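Local coordinates for Can2 (Sulfobacillus thermosulfidooxidans, PDB 7BDV), which acts in type III CRISPR defence as a dual-specificity nuclease that binds cyclic tetra-adenylate and carries CARF domains alongside an endonuclease domain, at residues L185-L188 with N189-A193; E243-V246 with Y247-R251. All coordinates share one frame; numbering follows the deposited sequence.

Contact 1 (L185-L188 with N189-A193); sequences LGRL and NWIAA
Ile191 CD1 lies over the centre of the Arg187 guanidinium, 3.8 Å from CZ, in an i to i+4 pairing on the last turns of the alpha-helix 182-193. The apolar part of the contact is built round this one methyl group. The Arg187 chain reaches it fully stretched: CG stands opposite the backbone N (chi1 180°) and the carbons run on extended to NE, which carries the flat group past the Ile191 branch, and the two side chains cross at a slant. CD1 covers one face of the guanidinium, while NH1 is hydrogen-bonded to the carbonyl oxygen of Thr200. Leu188 also reaches this methyl group, lying alongside Ile191 and pointing the same way, its CD2 4.1 Å from CD1. Leu188 also packs on Ile237 of helix 231-254 and on Leu201, while Ile191 meets Phe199 and Phe228, so this stripe of the helix faces hydrophobic neighbours.

The backbone bonds are those of a regular helix. Asn189 N donates to Leu185 O at 2.9 Å, and Trp190 N to Gly186 O in the same way. Ile191 N to Arg187 O, at 3.1 Å, is almost perfectly straight, with an N-H...O angle of 179°. Ala192 N bonds to Leu188 O.

The ends of Asn189 and Trp190 lead away from the preceding turn, into the surrounding protein. The buried Asn189 amide is satisfied at both ends, OD1 by Tyr331 OH and ND2 by Thr294 O, which ties the helix to two loops of the endonuclease region. Trp190 meets the ring of Phe297 with the planes at about 45°. At the root of its side chain, Trp190 CB rests 3.4 Å from Arg187 O.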
# COMPACT_ATOMS: atom_id res chain seq x y z
N LEU A 185 -24.78 14.52 -18.25
CA LEU A 185 -23.74 15.13 -17.39
C LEU A 185 -22.39 14.46 -17.66
O LEU A 185 -21.38 15.17 -17.73
CB LEU A 185 -24.15 15.02 -15.92
CG LEU A 185 -25.13 16.08 -15.44
CD1 LEU A 185 -25.45 15.89 -13.97
CD2 LEU A 185 -24.60 17.50 -15.69
N GLY A 186 -22.39 13.13 -17.83
CA GLY A 186 -21.20 12.36 -18.21
C GLY A 186 -20.62 12.86 -19.51
O GLY A 186 -19.39 13.14 -19.56
N ARG A 187 -21.47 13.00 -20.52
CA ARG A 187 -21.14 13.49 -21.88
C ARG A 187 -20.56 14.91 -21.78
O ARG A 187 -19.53 15.14 -22.43
CB ARG A 187 -22.39 13.45 -22.77
CG ARG A 187 -22.17 13.94 -24.19
CD ARG A 187 -23.40 13.85 -25.07
NE ARG A 187 -23.10 14.55 -26.32
CZ ARG A 187 -23.32 15.84 -26.55
NH1 ARG A 187 -23.92 16.60 -25.65
NH2 ARG A 187 -22.97 16.38 -27.70
N LEU A 188 -21.19 15.81 -21.04
CA LEU A 188 -20.68 17.20 -20.89
C LEU A 188 -19.32 17.18 -20.18
O LEU A 188 -18.47 17.99 -20.56
CB LEU A 188 -21.70 18.05 -20.13
CG LEU A 188 -22.99 18.34 -20.87
CD1 LEU A 188 -23.95 19.15 -20.00
CD2 LEU A 188 -22.70 19.07 -22.17
N ASN A 189 -19.11 16.29 -19.19
CA ASN A 189 -17.83 16.10 -18.46
C ASN A 189 -16.73 15.78 -19.47
O ASN A 189 -15.63 16.35 -19.39
CB ASN A 189 -17.89 14.97 -17.42
CG ASN A 189 -16.98 15.12 -16.22
OD1 ASN A 189 -17.40 14.80 -15.12
ND2 ASN A 189 -15.74 15.58 -16.38
N TRP A 190 -17.02 14.86 -20.39
CA TRP A 190 -16.08 14.39 -21.43
C TRP A 190 -15.71 15.57 -22.33
O TRP A 190 -14.50 15.86 -22.45
CB TRP A 190 -16.70 13.24 -22.21
CG TRP A 190 -15.76 12.64 -23.20
CD1 TRP A 190 -14.41 12.47 -23.07
CD2 TRP A 190 -16.12 12.07 -24.47
NE1 TRP A 190 -13.90 11.87 -24.19
CE2 TRP A 190 -14.93 11.62 -25.07
CE3 TRP A 190 -17.33 11.90 -25.16
CZ2 TRP A 190 -14.91 11.01 -26.32
CZ3 TRP A 190 -17.31 11.29 -26.40
CH2 TRP A 190 -16.11 10.85 -26.96
N ILE A 191 -16.71 16.23 -22.91
CA ILE A 191 -16.55 17.45 -23.75
C ILE A 191 -15.64 18.45 -23.03
O ILE A 191 -14.76 19.00 -23.67
CB ILE A 191 -17.92 18.06 -24.09
CG1 ILE A 191 -18.70 17.20 -25.09
CG2 ILE A 191 -17.79 19.49 -24.60
CD1 ILE A 191 -20.19 17.44 -25.01
N ALA A 192 -15.90 18.72 -21.76
CA ALA A 192 -15.19 19.73 -20.94
C ALA A 192 -13.75 19.24 -20.76
O ALA A 192 -12.84 20.07 -20.86
CB ALA A 192 -15.89 19.98 -19.63
N ALA A 193 -13.55 17.93 -20.54
CA ALA A 193 -12.23 17.29 -20.33
C ALA A 193 -11.38 17.40 -21.60
O ALA A 193 -10.18 17.74 -21.48
CB ALA A 193 -12.39 15.84 -19.93

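Contact 2 (E243-V246 with Y247-R251); sequences EHYV and YSLLR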
# COMPACT_ATOMS: atom_id res chain seq x y z
N GLU A 243 -17.12 17.62 -7.08
CA GLU A 243 -16.06 17.91 -6.07
C GLU A 243 -16.64 18.89 -5.05
O GLU A 243 -16.41 18.70 -3.91
CB GLU A 243 -14.80 18.49 -6.74
CG GLU A 243 -14.19 17.58 -7.80
CD GLU A 243 -12.87 18.06 -8.39
OE1 GLU A 243 -11.90 18.25 -7.59
OE2 GLU A 243 -12.80 18.23 -9.65
N HIS A 244 -17.37 19.91 -5.47
CA HIS A 244 -17.98 20.92 -4.56
C HIS A 244 -19.09 20.24 -3.77
O HIS A 244 -19.24 20.49 -2.56
CB HIS A 244 -18.48 22.13 -5.33
CG HIS A 244 -17.42 23.06 -5.80
ND1 HIS A 244 -17.04 23.11 -7.13
CD2 HIS A 244 -16.71 24.00 -5.15
CE1 HIS A 244 -16.09 24.02 -7.28
NE2 HIS A 244 -15.88 24.60 -6.07
N TYR A 245 -19.87 19.36 -4.40
CA TYR A 245 -20.95 18.63 -3.69
C TYR A 245 -20.34 17.87 -2.51
O TYR A 245 -20.84 17.96 -1.37
CB TYR A 245 -21.74 17.75 -4.67
CG TYR A 245 -22.78 16.91 -3.99
CD1 TYR A 245 -23.85 17.49 -3.34
CD2 TYR A 245 -22.66 15.53 -3.96
CE1 TYR A 245 -24.78 16.73 -2.65
CE2 TYR A 245 -23.57 14.76 -3.27
CZ TYR A 245 -24.67 15.35 -2.68
OH TYR A 245 -25.52 14.52 -2.01
N VAL A 246 -19.29 17.09 -2.76
CA VAL A 246 -18.59 16.27 -1.74
C VAL A 246 -18.08 17.20 -0.62
O VAL A 246 -18.24 16.89 0.56
CB VAL A 246 -17.46 15.46 -2.38
CG1 VAL A 246 -16.55 14.83 -1.34
CG2 VAL A 246 -18.00 14.39 -3.33
N TYR A 247 -17.43 18.29 -0.97
CA TYR A 247 -16.84 19.22 0.03
C TYR A 247 -17.97 19.82 0.88
O TYR A 247 -17.84 19.90 2.09
CB TYR A 247 -16.05 20.32 -0.69
CG TYR A 247 -15.28 21.20 0.25
CD1 TYR A 247 -14.07 20.77 0.75
CD2 TYR A 247 -15.75 22.44 0.64
CE1 TYR A 247 -13.29 21.59 1.56
CE2 TYR A 247 -15.02 23.24 1.52
CZ TYR A 247 -13.79 22.81 1.98
OH TYR A 247 -13.06 23.60 2.82
N SER A 248 -19.10 20.16 0.26
CA SER A 248 -20.28 20.75 0.94
C SER A 248 -20.95 19.73 1.88
O SER A 248 -21.41 20.14 2.97
CB SER A 248 -21.24 21.39 -0.05
OG SER A 248 -21.97 20.42 -0.78
N LEU A 249 -20.99 18.44 1.54
CA LEU A 249 -21.46 17.39 2.50
C LEU A 249 -20.51 17.40 3.73
O LEU A 249 -20.98 17.23 4.89
CB LEU A 249 -21.48 16.00 1.84
CG LEU A 249 -22.56 15.77 0.78
CD1 LEU A 249 -22.60 14.32 0.31
CD2 LEU A 249 -23.93 16.08 1.33
N LEU A 250 -19.21 17.57 3.53
CA LEU A 250 -18.23 17.53 4.66
C LEU A 250 -18.39 18.78 5.53
O LEU A 250 -18.23 18.66 6.76
CB LEU A 250 -16.82 17.33 4.12
CG LEU A 250 -16.61 15.95 3.49
CD1 LEU A 250 -15.32 15.89 2.72
CD2 LEU A 250 -16.67 14.84 4.53
N ARG A 251 -18.75 19.93 4.96
CA ARG A 251 -19.07 21.16 5.74
C ARG A 251 -20.34 20.93 6.57
O ARG A 251 -20.35 21.28 7.74
CB ARG A 251 -19.25 22.35 4.81
CG ARG A 251 -17.96 22.80 4.14
CD ARG A 251 -18.13 24.17 3.52
NE ARG A 251 -18.40 25.20 4.53
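Tyr245 O accepts two hydrogen bonds, from Ser248 OG at 2.8 Å and from Leu249 N at 3.0 Å. The hydroxyl is brought there by its torsion: chi1 of 73° sets OG between the backbone N and the carbonyl carbon, folded back against the preceding turn. It approaches at a C=O...O angle of 115°, well bent, whereas the amide of Leu249 comes in much closer to straight on. Ser248 OG also has a weak hydrogen bond to Glu171 OE2, and Ser248 N binds His244 O at 2.8 Å.

Both segments belong to the long helix 231-254 of the Card1-like endonuclease domain, and the side chains pair four residues apart along it. Leu249 sits over one face of the Tyr245 ring in a CH-pi contact, CG being 4.3 Å from the ring centroid, 19° off the normal and displaced toward the rim. The two side chains slant across one another, and Leu249 CD1 reaches forward to Tyr245 CE2 at 3.7 Å. The phenol OH is bound to Pro353 O, which fixes the far end of the ring, and Leu249 itself packs on Leu356 and Leu360 of helix 356-365. Further round the helix, Val246 and Leu250 meet loosely, CG1 to CD1 at 4.4 Å, while Leu250 CG lies 3.5 Å from Val246 O.

In the fold
Contacts 1 and 2 follow one another along the chain, on helix 182-193 and then on helix 231-254, with centres 20 Å apart and nearest atoms about 8 Å apart, so they do not touch. Helix 231-254 nevertheless connects them: its earlier residues Ile237, Asn238 and Trp241 receive side chains of 185-193, and contact 2 lies further along the same helix, where it packs against helix 356-365 and strand 262-269. A second connection runs through one loop, where Thr294 and Phe297 meet contact 1 and Arg295 forms a salt bridge with Glu243. Both contacts are remote from the bound cyclic tetra-adenylate, about 34 Å and 20 Å away at their nearest atoms.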